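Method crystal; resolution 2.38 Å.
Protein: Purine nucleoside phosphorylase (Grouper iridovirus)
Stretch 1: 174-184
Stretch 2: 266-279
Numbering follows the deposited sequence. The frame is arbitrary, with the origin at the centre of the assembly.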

# COMPACT_ATOMS: atom_id res chain seq x y z
N ALA B 174 -11.33 -0.07 -34.83
CA ALA B 174 -10.11 -0.27 -35.58
C ALA B 174 -9.73 -1.74 -35.55
O ALA B 174 -9.18 -2.28 -36.51
CB ALA B 174 -8.99 0.57 -34.99
N ALA B 175 -10.03 -2.39 -34.42
CA ALA B 175 -9.73 -3.80 -34.23
C ALA B 175 -10.62 -4.59 -35.19
O ALA B 175 -10.14 -5.46 -35.92
CB ALA B 175 -10.01 -4.20 -32.79
N ARG B 176 -11.92 -4.28 -35.18
CA ARG B 176 -12.86 -4.94 -36.07
C ARG B 176 -12.34 -4.80 -37.49
O ARG B 176 -12.10 -5.78 -38.19
CB ARG B 176 -14.24 -4.28 -35.98
CG ARG B 176 -15.19 -4.67 -37.10
CD ARG B 176 -16.41 -3.76 -37.14
NE ARG B 176 -16.03 -2.34 -37.21
CZ ARG B 176 -15.51 -1.74 -38.28
NH1 ARG B 176 -15.29 -2.42 -39.40
NH2 ARG B 176 -15.18 -0.45 -38.22
N GLU B 177 -12.14 -3.55 -37.88
CA GLU B 177 -11.65 -3.21 -39.20
C GLU B 177 -10.39 -3.98 -39.60
O GLU B 177 -10.18 -4.24 -40.78
CB GLU B 177 -11.38 -1.72 -39.20
CG GLU B 177 -11.36 -1.02 -40.53
CD GLU B 177 -11.39 0.50 -40.34
OE1 GLU B 177 -12.29 0.98 -39.59
OE2 GLU B 177 -10.54 1.18 -40.94
N LEU B 178 -9.55 -4.32 -38.63
CA LEU B 178 -8.32 -5.07 -38.93
C LEU B 178 -8.51 -6.57 -38.84
O LEU B 178 -7.57 -7.33 -39.09
CB LEU B 178 -7.17 -4.64 -38.01
CG LEU B 178 -6.59 -3.23 -38.22
CD1 LEU B 178 -6.11 -2.70 -36.89
CD2 LEU B 178 -5.46 -3.24 -39.27
N GLY B 179 -9.72 -7.00 -38.48
CA GLY B 179 -10.02 -8.42 -38.39
C GLY B 179 -9.61 -9.07 -37.07
O GLY B 179 -9.36 -10.27 -37.05
N MET B 180 -9.58 -8.29 -35.99
CA MET B 180 -9.16 -8.79 -34.68
C MET B 180 -10.28 -8.69 -33.66
O MET B 180 -10.05 -8.81 -32.45
CB MET B 180 -7.97 -7.98 -34.16
CG MET B 180 -6.89 -7.71 -35.20
SD MET B 180 -5.44 -6.79 -34.56
CE MET B 180 -6.23 -5.33 -34.01
N SER B 181 -11.49 -8.46 -34.13
CA SER B 181 -12.60 -8.29 -33.20
C SER B 181 -12.81 -9.45 -32.23
O SER B 181 -13.29 -9.23 -31.12
CB SER B 181 -13.89 -8.05 -33.98
OG SER B 181 -14.14 -9.15 -34.85
N TYR B 182 -12.45 -10.66 -32.62
CA TYR B 182 -12.66 -11.82 -31.76
C TYR B 182 -11.58 -11.97 -30.70
O TYR B 182 -11.78 -12.66 -29.70
CB TYR B 182 -12.75 -13.09 -32.62
CG TYR B 182 -14.12 -13.28 -33.26
CD1 TYR B 182 -15.24 -13.54 -32.48
CD2 TYR B 182 -14.30 -13.09 -34.64
CE1 TYR B 182 -16.53 -13.62 -33.04
CE2 TYR B 182 -15.58 -13.16 -35.22
CZ TYR B 182 -16.69 -13.42 -34.41
OH TYR B 182 -17.95 -13.48 -34.96
N ALA B 183 -10.47 -11.28 -30.92
CA ALA B 183 -9.29 -11.32 -30.05
C ALA B 183 -9.10 -10.01 -29.30
O ALA B 183 -8.07 -9.80 -28.63
CB ALA B 183 -8.04 -11.58 -30.89
N THR B 184 -10.07 -9.12 -29.43
CA THR B 184 -9.97 -7.82 -28.78
C THR B 184 -11.12 -7.67 -27.81
O THR B 184 -12.27 -7.83 -28.17
CB THR B 184 -10.00 -6.66 -29.81
OG1 THR B 184 -8.97 -6.85 -30.77
CG2 THR B 184 -9.76 -5.35 -29.12
N ALA B 266 3.37 -6.72 -34.36
CA ALA B 266 2.85 -6.28 -35.63
C ALA B 266 1.37 -5.89 -35.50
O ALA B 266 0.98 -4.81 -35.95
CB ALA B 266 3.03 -7.36 -36.67
N ARG B 267 0.56 -6.75 -34.87
CA ARG B 267 -0.87 -6.48 -34.68
C ARG B 267 -1.09 -5.17 -33.91
O ARG B 267 -1.91 -4.34 -34.30
CB ARG B 267 -1.56 -7.61 -33.90
CG ARG B 267 -1.39 -9.04 -34.46
CD ARG B 267 -2.23 -10.05 -33.67
NE ARG B 267 -3.58 -10.15 -34.23
CZ ARG B 267 -4.51 -11.04 -33.89
NH1 ARG B 267 -4.25 -11.97 -32.96
NH2 ARG B 267 -5.70 -11.03 -34.48
N MET B 268 -0.36 -5.01 -32.81
CA MET B 268 -0.48 -3.83 -31.97
C MET B 268 -0.08 -2.58 -32.74
O MET B 268 -0.73 -1.55 -32.62
CB MET B 268 0.39 -3.99 -30.72
CG MET B 268 0.20 -2.87 -29.69
SD MET B 268 -1.45 -2.72 -28.97
CE MET B 268 -1.34 -4.02 -27.61
N THR B 269 0.99 -2.68 -33.52
CA THR B 269 1.45 -1.55 -34.32
C THR B 269 0.38 -1.13 -35.31
O THR B 269 0.12 0.07 -35.48
CB THR B 269 2.71 -1.90 -35.12
OG1 THR B 269 3.77 -2.24 -34.22
CG2 THR B 269 3.13 -0.70 -35.98
N ALA B 270 -0.23 -2.10 -35.99
CA ALA B 270 -1.29 -1.82 -36.95
C ALA B 270 -2.46 -1.13 -36.25
O ALA B 270 -2.99 -0.12 -36.74
CB ALA B 270 -1.75 -3.11 -37.60
N LEU B 271 -2.88 -1.69 -35.12
CA LEU B 271 -4.00 -1.14 -34.35
C LEU B 271 -3.76 0.32 -33.96
O LEU B 271 -4.62 1.17 -34.15
CB LEU B 271 -4.24 -1.97 -33.08
CG LEU B 271 -5.32 -1.51 -32.07
CD1 LEU B 271 -6.65 -1.40 -32.73
CD2 LEU B 271 -5.44 -2.49 -30.91
N VAL B 272 -2.59 0.60 -33.41
CA VAL B 272 -2.23 1.96 -33.00
C VAL B 272 -2.24 2.93 -34.18
O VAL B 272 -2.73 4.06 -34.06
CB VAL B 272 -0.81 1.97 -32.29
CG1 VAL B 272 -0.37 3.41 -31.99
CG2 VAL B 272 -0.87 1.21 -30.97
N LYS B 273 -1.71 2.49 -35.33
CA LYS B 273 -1.67 3.34 -36.52
C LYS B 273 -3.07 3.67 -37.00
O LYS B 273 -3.39 4.85 -37.24
CB LYS B 273 -0.87 2.66 -37.64
CG LYS B 273 0.59 2.47 -37.28
CD LYS B 273 1.43 1.88 -38.41
CE LYS B 273 1.38 2.75 -39.67
NZ LYS B 273 2.30 2.24 -40.74
N LEU B 274 -3.92 2.65 -37.12
CA LEU B 274 -5.29 2.88 -37.58
C LEU B 274 -6.02 3.80 -36.61
O LEU B 274 -6.83 4.63 -37.03
CB LEU B 274 -6.06 1.56 -37.71
CG LEU B 274 -7.02 1.40 -38.91
CD1 LEU B 274 -7.95 0.24 -38.61
CD2 LEU B 274 -7.83 2.68 -39.19
N VAL B 275 -5.72 3.66 -35.33
CA VAL B 275 -6.37 4.48 -34.29
C VAL B 275 -5.94 5.94 -34.45
O VAL B 275 -6.73 6.87 -34.27
CB VAL B 275 -5.99 3.97 -32.86
CG1 VAL B 275 -6.39 4.97 -31.82
CG2 VAL B 275 -6.69 2.65 -32.59
N ILE B 276 -4.67 6.13 -34.79
CA ILE B 276 -4.14 7.46 -34.96
C ILE B 276 -4.79 8.08 -36.20
O ILE B 276 -5.04 9.29 -36.24
CB ILE B 276 -2.60 7.42 -35.08
CG1 ILE B 276 -2.00 7.10 -33.70
CG2 ILE B 276 -2.06 8.74 -35.64
CD1 ILE B 276 -0.48 6.99 -33.67
N GLU B 277 -5.07 7.27 -37.20
CA GLU B 277 -5.71 7.80 -38.40
C GLU B 277 -7.10 8.33 -38.05
O GLU B 277 -7.44 9.45 -38.42
CB GLU B 277 -5.83 6.73 -39.48
CG GLU B 277 -6.18 7.29 -40.84
CD GLU B 277 -6.36 6.20 -41.88
OE1 GLU B 277 -5.53 5.26 -41.90
OE2 GLU B 277 -7.33 6.28 -42.67
N LYS B 278 -7.90 7.55 -37.32
CA LYS B 278 -9.24 7.98 -36.91
C LYS B 278 -9.20 9.23 -36.02
O LYS B 278 -10.16 10.01 -35.98
CB LYS B 278 -9.97 6.86 -36.15
CG LYS B 278 -10.22 5.63 -36.99
CD LYS B 278 -10.62 4.43 -36.16
CE LYS B 278 -11.14 3.31 -37.04
NZ LYS B 278 -12.43 3.72 -37.72
N ILE B 279 -8.10 9.40 -35.28
CA ILE B 279 -7.93 10.54 -34.40
C ILE B 279 -7.67 11.83 -35.19
O ILE B 279 -8.15 12.90 -34.82
CB ILE B 279 -6.74 10.32 -33.44
CG1 ILE B 279 -7.03 9.16 -32.50
CG2 ILE B 279 -6.47 11.58 -32.64
CD1 ILE B 279 -5.90 8.84 -31.53

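The last turn or so of one helix, and the loop that follows it, lie across residues 266-279, part of a helix that begins earlier in the chain. The two helix axes approach to 9.5 Å with 121° between their N-to-C directions, so the chains run obliquely against each other, and together the stretches bury 548 Å². The backbones come nearest at Ala 174, whose CA lies 6.1 Å from Leu 274 CA; at the other end the backbones are farther apart, with Met 180 CA 8.6 Å from Arg 267 CA, and longer side chains fill the gap.

Ala 174 is the main bump. Its methyl fits as a knob into a hollow lined by Leu 271, Leu 274, Val 275 and Lys 278, a socket made by successive turns of the long helix. Ala 174 CB lies 3.8 Å from both Leu 271 CD1 and Leu 274 CD1, 3.9 Å from Val 275 CG2 and 4.0 Å from Lys 278 CE, all ordinary van der Waals distances. The small side chain thus fits the hollow while the backbones stay near each other.

One turn on, Leu 178 lies over Ala 270, Leu 271 and Leu 274. Its CG is 3.7 Å from Leu 274 CD1, and its CD1 comes within 3.7 Å of Leu 271 CA, touching the backbone itself. The short side chain of Ala 270 also meets it, with Leu 178 CD2 4.1 Å from Ala 270 CB.

Polar bonding across the contact is confined to one pair. Lys 278 passes its aliphatic chain beside Ala 174 and carries its amine to Glu 177, where NZ of Lys 278 donates a weak hydrogen bond to OE1 of Glu 177 at 3.3 Å, within a salt bridge. The same carboxylate oxygen, Glu 177 OE1, forms a second salt bridge with Arg 176 NH2 at 3.5 Å.

At Gly 179 the chain leaves helical geometry in a Schellman motif. Its positive phi would jam a CB against the preceding carbonyl oxygen, so glycine suits the turn. Beyond it, Met 180 points back toward the long helix and puts its CE 4.0 Å from Leu 271 CB. Arg 267 starts out sideways, but its end reaches the loop: NH2 of Arg 267 lies 3.6 Å from Met 180 CG and 4.3 Å from Ala 183 CB, a packing contact at an oblique angle. The loop is braced by Thr 184 OG1, which donates to Met 180 O at 2.8 Å.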